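Local coordinates for epidermin biosynthesis protein EpiD (Staphylococcus aureus, PDB 3QJG), which probably catalyses the FMN-dependent oxidative decarboxylation of the C-terminal cysteine of the epidermin precursor peptide, at residues V37-N42 and D57-E62; D72-H77 and H107-K112; I80-A85 and L113-N118. All blocks are in the same frame, centred on the assembly; numbering follows the deposited sequence. Where two conformers were deposited one is given.

Contact 1 (V37-N42 and D57-E62). With FMN (flavin mononucleotide), chain M.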
# COMPACT_ATOMS: atom_id res chain seq x y z
N VAL A 37 -11.64 -8.76 -28.25
CA VAL A 37 -10.59 -9.56 -27.72
C VAL A 37 -10.78 -9.78 -26.27
O VAL A 37 -11.23 -8.87 -25.58
CB VAL A 37 -9.25 -8.85 -27.95
CG1 VAL A 37 -8.11 -9.71 -27.43
CG2 VAL A 37 -9.07 -8.61 -29.43
N ILE A 38 -10.43 -10.99 -25.83
CA ILE A 38 -10.32 -11.34 -24.43
C ILE A 38 -9.08 -12.21 -24.23
O ILE A 38 -8.79 -13.01 -25.08
CB ILE A 38 -11.57 -12.16 -23.93
CG1 ILE A 38 -11.53 -12.41 -22.42
CG2 ILE A 38 -11.75 -13.50 -24.71
CD1 ILE A 38 -12.84 -13.06 -21.83
N ALA A 39 -8.39 -12.06 -23.11
CA ALA A 39 -7.25 -12.95 -22.77
C ALA A 39 -7.59 -13.88 -21.65
O ALA A 39 -8.38 -13.52 -20.79
CB ALA A 39 -6.08 -12.16 -22.37
N SER A 40 -6.87 -15.01 -21.58
CA SER A 40 -6.93 -15.90 -20.45
C SER A 40 -6.24 -15.22 -19.27
O SER A 40 -5.65 -14.14 -19.43
CB SER A 40 -6.15 -17.21 -20.75
OG SER A 40 -4.75 -16.97 -20.97
N THR A 41 -6.24 -15.87 -18.11
CA THR A 41 -5.74 -15.17 -16.93
C THR A 41 -4.22 -15.08 -17.12
O THR A 41 -3.65 -13.98 -17.10
CB THR A 41 -6.23 -15.81 -15.60
OG1 THR A 41 -7.67 -15.65 -15.53
CG2 THR A 41 -5.52 -15.13 -14.35
N ASN A 42 -3.60 -16.23 -17.35
CA ASN A 42 -2.20 -16.29 -17.64
C ASN A 42 -1.79 -15.58 -18.91
O ASN A 42 -0.63 -15.25 -19.03
CB ASN A 42 -1.73 -17.74 -17.75
CG ASN A 42 -2.01 -18.52 -16.50
OD1 ASN A 42 -1.92 -17.99 -15.42
ND2 ASN A 42 -2.35 -19.81 -16.63
N ASP A 57 -12.12 -3.61 -31.07
CA ASP A 57 -13.26 -2.78 -30.76
C ASP A 57 -13.51 -2.88 -29.27
O ASP A 57 -13.65 -1.85 -28.62
CB ASP A 57 -14.46 -3.15 -31.63
CG ASP A 57 -14.19 -2.92 -33.12
OD1 ASP A 57 -14.09 -1.74 -33.56
OD2 ASP A 57 -14.03 -3.92 -33.85
N ASN A 58 -13.42 -4.08 -28.69
CA ASN A 58 -13.63 -4.21 -27.29
C ASN A 58 -12.61 -5.16 -26.76
O ASN A 58 -12.37 -6.27 -27.35
CB ASN A 58 -15.01 -4.79 -26.97
CG ASN A 58 -16.13 -3.87 -27.31
OD1 ASN A 58 -16.49 -3.02 -26.50
ND2 ASN A 58 -16.74 -4.08 -28.46
N TYR A 59 -12.02 -4.75 -25.64
CA TYR A 59 -11.14 -5.63 -24.95
C TYR A 59 -11.86 -5.96 -23.65
O TYR A 59 -12.16 -5.06 -22.86
CB TYR A 59 -9.78 -5.00 -24.73
CG TYR A 59 -8.89 -5.85 -23.87
CD1 TYR A 59 -8.55 -7.13 -24.24
CD2 TYR A 59 -8.42 -5.39 -22.64
CE1 TYR A 59 -7.76 -7.92 -23.45
CE2 TYR A 59 -7.61 -6.16 -21.86
CZ TYR A 59 -7.31 -7.44 -22.26
OH TYR A 59 -6.54 -8.18 -21.44
N TYR A 60 -12.22 -7.24 -23.48
CA TYR A 60 -12.99 -7.68 -22.32
C TYR A 60 -11.97 -8.02 -21.30
O TYR A 60 -11.10 -8.88 -21.54
CB TYR A 60 -13.90 -8.88 -22.61
CG TYR A 60 -14.99 -8.62 -23.62
CD1 TYR A 60 -15.93 -7.60 -23.42
CD2 TYR A 60 -15.03 -9.31 -24.84
CE1 TYR A 60 -16.88 -7.31 -24.36
CE2 TYR A 60 -16.01 -9.03 -25.80
CZ TYR A 60 -16.93 -8.03 -25.56
OH TYR A 60 -17.91 -7.75 -26.48
N ASP A 61 -12.10 -7.39 -20.15
CA ASP A 61 -11.11 -7.56 -19.08
C ASP A 61 -11.82 -7.97 -17.76
O ASP A 61 -12.37 -7.13 -17.07
CB ASP A 61 -10.39 -6.23 -18.92
CG ASP A 61 -9.22 -6.29 -17.92
OD1 ASP A 61 -9.03 -7.33 -17.20
OD2 ASP A 61 -8.51 -5.24 -17.89
N GLU A 62 -11.76 -9.25 -17.42
CA GLU A 62 -12.38 -9.84 -16.22
C GLU A 62 -11.88 -9.21 -14.90
O GLU A 62 -12.61 -9.18 -13.88
CB GLU A 62 -12.10 -11.37 -16.19
CG GLU A 62 -13.11 -12.13 -15.40
CD GLU A 62 -12.71 -13.55 -15.10
OE1 GLU A 62 -11.81 -14.13 -15.76
OE2 GLU A 62 -13.33 -14.09 -14.17
N1 FMN M . 1.81 -22.94 -23.53
C2 FMN M . 1.26 -23.37 -24.71
O2 FMN M . 0.42 -24.27 -24.68
N3 FMN M . 1.66 -22.85 -25.89
C4 FMN M . 2.61 -21.89 -25.95
O4 FMN M . 2.91 -21.50 -27.06
C4A FMN M . 3.21 -21.42 -24.79
N5 FMN M . 4.18 -20.44 -24.79
C5A FMN M . 4.68 -19.98 -23.61
C6 FMN M . 5.69 -19.02 -23.63
C7 FMN M . 6.20 -18.56 -22.44
C7M FMN M . 7.27 -17.50 -22.39
C8 FMN M . 5.72 -19.08 -21.23
C8M FMN M . 6.28 -18.65 -19.89
C9 FMN M . 4.76 -20.06 -21.22
C9A FMN M . 4.23 -20.52 -22.41
N10 FMN M . 3.27 -21.54 -22.39
C10 FMN M . 2.77 -21.96 -23.57
C1' FMN M . 2.73 -22.17 -21.13
C2' FMN M . 1.35 -21.62 -20.80
O2' FMN M . 1.37 -20.18 -20.80
C3' FMN M . 0.95 -22.24 -19.51
O3' FMN M . 0.78 -23.67 -19.65
C4' FMN M . -0.33 -21.61 -18.97
O4' FMN M . -0.78 -22.30 -17.81
C5' FMN M . -1.48 -21.67 -19.92
O5' FMN M . -2.49 -20.85 -19.36
P FMN M . -3.74 -20.36 -20.24
O1P FMN M . -4.84 -20.02 -19.28
O2P FMN M . -4.14 -21.47 -21.16
O3P FMN M . -3.59 -19.09 -20.97
O HOH W 1 -8.76 -10.22 -20.94
O HOH W 2 -9.29 -13.63 -16.48
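The phenol rings of Y59 and Y60 both lie obliquely to V37 O and emerge from opposite faces of the sheet. Y59 CD1 comes within 3.5 Å of V37 O, and the same ring runs on past I38 CA and A39 N. Y60 is less intimate, its CD2 staying 3.9 Å from V37 O. In Y59, CG is anti to the backbone N (chi1 174°), which starts the ring toward the side of V37; the two side chains cross obliquely, V37 CG1 meeting Y59 CD1 at 4.1 Å. On the opposite face I38 sits beside Y60, its CG1 3.7 Å from Y60 O. Parallel backbone pairing holds the start: V37 N donates to N58 O (2.7 Å), and Y60 N returns a bond to V37 O (2.8 Å). Beyond this the chains part and water bridges them. One water accepts from A39 N at 2.9 Å, donates to Y60 O, and bonds weakly to Y59 OH. A second links T41 OG1 to E62 OE1, an oxygen that also takes L101 N. Past the strand end, the loop turns to FMN: N42 ND2 reaches O5' at 2.9 Å in an almost straight bond (175°) and makes a weak bond to D99 O of the second subunit. S40 OG lies against phosphate O3P in a hydrogen bond modelled so short that its exact length is doubtful. This is a beta-alpha-beta unit, strand 34-39, helix 49-55 and strand 59-60, with phosphate bound at a strand's C-terminal end as in Rossmann-like flavoproteins.

Contact 2 (D72-H77 and H107-K112); sequences DIANKH and HTAFEK
K112 stretches its side chain across to the end of the 72-77 segment, where its ammonium group ties down two backbone carbonyls. With CG beside its own backbone N (chi1 -51°) and the chain extended beyond, NZ arrives nearly in line with the C=O of H77, 2.6 Å from H77 O. It meets A74 O differently, at 2.8 Å from above the carbonyl plane, while H77 N bonds the same oxygen from the opposite face. A water accepts from NZ and donates to N75 OD1, giving the ammonium a third partner. The positive charge thus lies against A74 O in the last turn of helix 70-75 and the carbonyl of H77 that follows it, which probably favours it electrostatically. Beside this grip, A74 and A109 point their methyl groups at each other, CB to CB at 4.1 Å. The H77 ring turns away from K112: ND1 donates in the ring plane to I73 O at 2.6 Å, and K76 CG lies over one face toward the rim. Helix 70-75 is thereby joined to the loop between helix 101-107 and strand 113-120; A74 also rests on I105 of helix 101-107, and I73 and H77 pack on L9 of strand 7-12.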
# COMPACT_ATOMS: atom_id res chain seq x y z
N ASP A 72 -23.95 -13.19 -22.61
CA ASP A 72 -24.18 -12.00 -23.44
C ASP A 72 -23.03 -11.75 -24.45
O ASP A 72 -23.25 -11.40 -25.59
CB ASP A 72 -24.31 -10.79 -22.58
CG ASP A 72 -25.60 -10.77 -21.79
OD1 ASP A 72 -26.50 -11.62 -21.98
OD2 ASP A 72 -25.70 -9.83 -20.96
N ILE A 73 -21.79 -11.95 -24.00
CA ILE A 73 -20.63 -11.85 -24.85
C ILE A 73 -20.72 -12.89 -25.97
O ILE A 73 -20.57 -12.51 -27.11
CB ILE A 73 -19.30 -11.95 -24.06
CG1 ILE A 73 -19.12 -10.72 -23.18
CG2 ILE A 73 -18.13 -12.08 -25.01
CD1 ILE A 73 -17.98 -10.78 -22.18
N ALA A 74 -20.93 -14.18 -25.65
CA ALA A 74 -21.00 -15.20 -26.68
C ALA A 74 -22.06 -14.87 -27.73
O ALA A 74 -21.77 -14.93 -28.93
CB ALA A 74 -21.22 -16.65 -26.08
N ASN A 75 -23.25 -14.43 -27.30
CA ASN A 75 -24.38 -14.16 -28.23
C ASN A 75 -24.16 -12.98 -29.15
O ASN A 75 -24.82 -12.86 -30.18
CB ASN A 75 -25.66 -13.82 -27.46
CG ASN A 75 -26.18 -14.98 -26.66
OD1 ASN A 75 -25.73 -16.16 -26.81
ND2 ASN A 75 -27.12 -14.67 -25.79
N LYS A 76 -23.28 -12.09 -28.73
CA LYS A 76 -22.88 -10.94 -29.56
C LYS A 76 -21.94 -11.37 -30.72
O LYS A 76 -21.67 -10.60 -31.64
CB LYS A 76 -22.16 -9.97 -28.62
CG LYS A 76 -21.80 -8.64 -29.21
CD LYS A 76 -21.16 -7.79 -28.15
CE LYS A 76 -20.18 -6.84 -28.79
NZ LYS A 76 -20.82 -5.60 -29.22
N HIS A 77 -21.40 -12.60 -30.66
CA HIS A 77 -20.44 -13.01 -31.67
C HIS A 77 -20.89 -14.21 -32.54
O HIS A 77 -21.45 -15.21 -32.07
CB HIS A 77 -19.09 -13.27 -31.03
CG HIS A 77 -18.53 -12.10 -30.28
ND1 HIS A 77 -18.77 -11.89 -28.94
CD2 HIS A 77 -17.71 -11.10 -30.68
CE1 HIS A 77 -18.15 -10.80 -28.55
NE2 HIS A 77 -17.49 -10.31 -29.58
N HIS A 107 -17.13 -22.50 -23.48
CA HIS A 107 -18.07 -23.52 -23.00
C HIS A 107 -19.52 -23.28 -23.47
O HIS A 107 -20.24 -24.21 -23.74
CB HIS A 107 -18.02 -23.53 -21.48
CG HIS A 107 -18.77 -24.65 -20.87
ND1 HIS A 107 -18.36 -25.96 -21.01
CD2 HIS A 107 -19.91 -24.68 -20.14
CE1 HIS A 107 -19.19 -26.74 -20.35
NE2 HIS A 107 -20.14 -25.99 -19.81
N THR A 108 -19.92 -22.04 -23.61
CA THR A 108 -21.26 -21.68 -23.93
C THR A 108 -21.54 -21.71 -25.46
O THR A 108 -22.69 -21.51 -25.92
CB THR A 108 -21.52 -20.28 -23.33
OG1 THR A 108 -21.18 -20.30 -21.93
CG2 THR A 108 -22.98 -19.82 -23.51
N ALA A 109 -20.50 -21.94 -26.27
CA ALA A 109 -20.62 -21.59 -27.68
C ALA A 109 -19.79 -22.46 -28.62
O ALA A 109 -19.20 -21.97 -29.58
CB ALA A 109 -20.25 -20.17 -27.84
N PHE A 110 -19.74 -23.78 -28.32
CA PHE A 110 -18.97 -24.72 -29.10
C PHE A 110 -19.25 -24.68 -30.62
O PHE A 110 -18.32 -24.76 -31.41
CB PHE A 110 -19.33 -26.13 -28.64
CG PHE A 110 -18.49 -26.66 -27.55
CD1 PHE A 110 -17.84 -25.85 -26.69
CD2 PHE A 110 -18.39 -28.07 -27.35
CE1 PHE A 110 -17.06 -26.32 -25.70
CE2 PHE A 110 -17.61 -28.55 -26.34
CZ PHE A 110 -16.95 -27.71 -25.51
N GLU A 111 -20.53 -24.55 -30.96
CA GLU A 111 -21.03 -24.42 -32.33
C GLU A 111 -20.45 -23.19 -33.04
O GLU A 111 -20.53 -23.12 -34.28
CB GLU A 111 -22.58 -24.41 -32.38
CG GLU A 111 -23.25 -23.02 -32.16
CD GLU A 111 -23.32 -22.57 -30.67
OE1 GLU A 111 -22.98 -23.38 -29.76
OE2 GLU A 111 -23.73 -21.39 -30.42
N LYS A 112 -19.85 -22.26 -32.29
CA LYS A 112 -19.26 -21.08 -32.91
C LYS A 112 -17.75 -21.04 -32.85
O LYS A 112 -17.18 -20.02 -33.20
CB LYS A 112 -19.74 -19.82 -32.19
CG LYS A 112 -21.20 -19.69 -32.00
CD LYS A 112 -21.48 -18.36 -31.26
CE LYS A 112 -22.87 -17.90 -31.47
NZ LYS A 112 -23.08 -16.73 -30.66
O HOH W 3 -23.98 -17.53 -28.30

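Contact 3 (I80-A85 and L113-N118); sequences IIILPA and LSIFPN. With FMN (flavin mononucleotide), chain M.
I80 O is approached by both strand backbone and solvent: S114 N donates to it at 2.8 Å, L113 CA makes a CA-H...O contact at 3.1 Å, and a water held by S114 OG adds a weak bond. Parallel pairing continues through I82 N to S114 O and F116 N to I82 O (2.9 Å). The cis peptide before P84 then comes with a corner and a beta bulge, after which A85 N picks up F116 O at 3.0 Å. With F116 CG anti to the carbonyl carbon (chi1 -62°), L83 CD1 covers one face of the ring, 4.0 Å from its centroid and offset toward the rim, whereas I81 CB and I82 O lie at the edge. On the face of I80, I82, L113 and I115, L113 CD1 reaches across to I80 CG2, and I82 lies side by side with I115; A85 CB and I115 CG2 are tight at 3.4 Å. P84 CB packs on N118 CB. N118 grips the flavin twice, its O accepting from FMN N3 at 2.7 Å (167°) and its ND2 donating to FMN O4 at 3.1 Å. Because OD1 is held by A165 N and N17 ND2, the amide's rotation is fixed. An acceptor for N3-H beside a donor for O4 fits a flavin protonated at N3, orients its pyrimidine edge and could at most modestly polarise C4=O4.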
# COMPACT_ATOMS: atom_id res chain seq x y z
N ILE A 80 -16.19 -17.34 -32.71
CA ILE A 80 -15.28 -17.24 -31.64
C ILE A 80 -14.10 -18.10 -31.97
O ILE A 80 -14.27 -19.32 -32.32
CB ILE A 80 -15.91 -17.71 -30.28
CG1 ILE A 80 -17.18 -16.87 -30.04
CG2 ILE A 80 -14.87 -17.62 -29.17
CD1 ILE A 80 -17.99 -17.16 -28.81
N ILE A 81 -12.92 -17.50 -31.84
CA ILE A 81 -11.66 -18.18 -32.14
C ILE A 81 -10.70 -18.17 -30.95
O ILE A 81 -10.56 -17.18 -30.25
CB ILE A 81 -10.97 -17.64 -33.40
CG1 ILE A 81 -10.29 -16.28 -33.23
CG2 ILE A 81 -11.98 -17.47 -34.61
CD1 ILE A 81 -9.51 -15.92 -34.50
N ILE A 82 -10.04 -19.30 -30.71
CA ILE A 82 -8.96 -19.26 -29.76
C ILE A 82 -7.61 -19.21 -30.52
O ILE A 82 -7.21 -20.16 -31.21
CB ILE A 82 -9.03 -20.42 -28.77
CG1 ILE A 82 -10.46 -20.63 -28.28
CG2 ILE A 82 -8.10 -20.15 -27.61
CD1 ILE A 82 -10.61 -21.76 -27.34
N LEU A 83 -6.92 -18.07 -30.42
CA LEU A 83 -5.69 -17.85 -31.19
C LEU A 83 -4.75 -16.89 -30.46
O LEU A 83 -5.12 -15.72 -30.23
CB LEU A 83 -6.03 -17.27 -32.58
CG LEU A 83 -4.85 -17.33 -33.55
CD1 LEU A 83 -5.27 -17.27 -35.01
CD2 LEU A 83 -3.81 -16.27 -33.24
N PRO A 84 -3.56 -17.37 -30.06
CA PRO A 84 -3.06 -18.76 -30.04
C PRO A 84 -3.74 -19.56 -28.93
O PRO A 84 -4.02 -19.00 -27.88
CB PRO A 84 -1.61 -18.61 -29.66
CG PRO A 84 -1.56 -17.26 -28.90
CD PRO A 84 -2.58 -16.41 -29.52
N ALA A 85 -3.90 -20.86 -29.15
CA ALA A 85 -4.56 -21.73 -28.24
C ALA A 85 -3.49 -22.58 -27.63
O ALA A 85 -2.85 -23.32 -28.38
CB ALA A 85 -5.59 -22.66 -28.97
N LEU A 113 -17.11 -22.12 -32.42
CA LEU A 113 -15.78 -22.04 -31.89
C LEU A 113 -14.73 -22.74 -32.71
O LEU A 113 -14.90 -23.92 -33.08
CB LEU A 113 -15.79 -22.60 -30.47
CG LEU A 113 -14.46 -22.63 -29.70
CD1 LEU A 113 -14.32 -21.18 -29.22
CD2 LEU A 113 -14.57 -23.70 -28.59
N SER A 114 -13.64 -22.02 -32.95
CA SER A 114 -12.51 -22.46 -33.78
C SER A 114 -11.28 -22.30 -32.93
O SER A 114 -11.08 -21.24 -32.36
CB SER A 114 -12.33 -21.59 -35.02
OG SER A 114 -13.36 -21.76 -35.95
N ILE A 115 -10.44 -23.34 -32.90
CA ILE A 115 -9.22 -23.37 -32.12
C ILE A 115 -8.02 -23.45 -33.08
O ILE A 115 -8.03 -24.26 -34.01
CB ILE A 115 -9.25 -24.59 -31.14
CG1 ILE A 115 -10.40 -24.40 -30.12
CG2 ILE A 115 -7.92 -24.71 -30.44
CD1 ILE A 115 -10.69 -25.61 -29.19
N PHE A 116 -7.05 -22.56 -32.89
CA PHE A 116 -5.77 -22.52 -33.58
C PHE A 116 -4.66 -22.87 -32.61
O PHE A 116 -4.11 -22.00 -31.96
CB PHE A 116 -5.56 -21.14 -34.16
CG PHE A 116 -6.58 -20.76 -35.17
CD1 PHE A 116 -6.37 -21.01 -36.52
CD2 PHE A 116 -7.77 -20.16 -34.78
CE1 PHE A 116 -7.33 -20.64 -37.45
CE2 PHE A 116 -8.73 -19.74 -35.73
CZ PHE A 116 -8.52 -19.99 -37.05
N PRO A 117 -4.36 -24.17 -32.46
CA PRO A 117 -3.41 -24.65 -31.51
C PRO A 117 -2.00 -24.10 -31.70
O PRO A 117 -1.54 -23.86 -32.86
CB PRO A 117 -3.37 -26.16 -31.73
CG PRO A 117 -4.49 -26.52 -32.64
CD PRO A 117 -5.01 -25.25 -33.25
N ASN A 118 -1.29 -23.95 -30.58
CA ASN A 118 0.02 -23.29 -30.58
C ASN A 118 0.82 -23.75 -29.39
O ASN A 118 0.52 -23.40 -28.26
CB ASN A 118 -0.19 -21.78 -30.57
CG ASN A 118 1.09 -21.00 -30.95
OD1 ASN A 118 1.20 -20.51 -32.08
ND2 ASN A 118 2.04 -20.88 -30.00
N1 FMN M . 1.81 -22.94 -23.53
C2 FMN M . 1.26 -23.37 -24.71
O2 FMN M . 0.42 -24.27 -24.68
N3 FMN M . 1.66 -22.85 -25.89
C4 FMN M . 2.61 -21.89 -25.95
O4 FMN M . 2.91 -21.50 -27.06
C4A FMN M . 3.21 -21.42 -24.79
N5 FMN M . 4.18 -20.44 -24.79
C5A FMN M . 4.68 -19.98 -23.61
C6 FMN M . 5.69 -19.02 -23.63
C7 FMN M . 6.20 -18.56 -22.44
C7M FMN M . 7.27 -17.50 -22.39
C8 FMN M . 5.72 -19.08 -21.23
C8M FMN M . 6.28 -18.65 -19.89
C9 FMN M . 4.76 -20.06 -21.22
C9A FMN M . 4.23 -20.52 -22.41
N10 FMN M . 3.27 -21.54 -22.39
C10 FMN M . 2.77 -21.96 -23.57
C1' FMN M . 2.73 -22.17 -21.13
C2' FMN M . 1.35 -21.62 -20.80
O2' FMN M . 1.37 -20.18 -20.80
C3' FMN M . 0.95 -22.24 -19.51
O3' FMN M . 0.78 -23.67 -19.65
C4' FMN M . -0.33 -21.61 -18.97
O4' FMN M . -0.78 -22.30 -17.81
C5' FMN M . -1.48 -21.67 -19.92
O5' FMN M . -2.49 -20.85 -19.36
P FMN M . -3.74 -20.36 -20.24
O1P FMN M . -4.84 -20.02 -19.28
O2P FMN M . -4.14 -21.47 -21.16
O3P FMN M . -3.59 -19.09 -20.97
O HOH W 4 -15.38 -20.13 -35.45

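In the fold
Along the chain contact 1 closes before the other two begin, and contacts 2 and 3 alternate their segments. Their centres lie 14 to 15 Å apart. Contacts 1 and 3 belong to the same sheet, separated there by strand 7-12, and reach one FMN from different ends: 37-42 holds the phosphate side, 113-118 the pyrimidine edge. Contact 2 touches both others. The Y60 side chain of contact 1 packs on I73 by its ring and on K76 and H77 by its OH, while K112 O probably bonds I80 N where the loop runs into the paired strands. Helix and loop connections beside the sheet are thus joined directly to strands whose C-terminal ends build the flavin site.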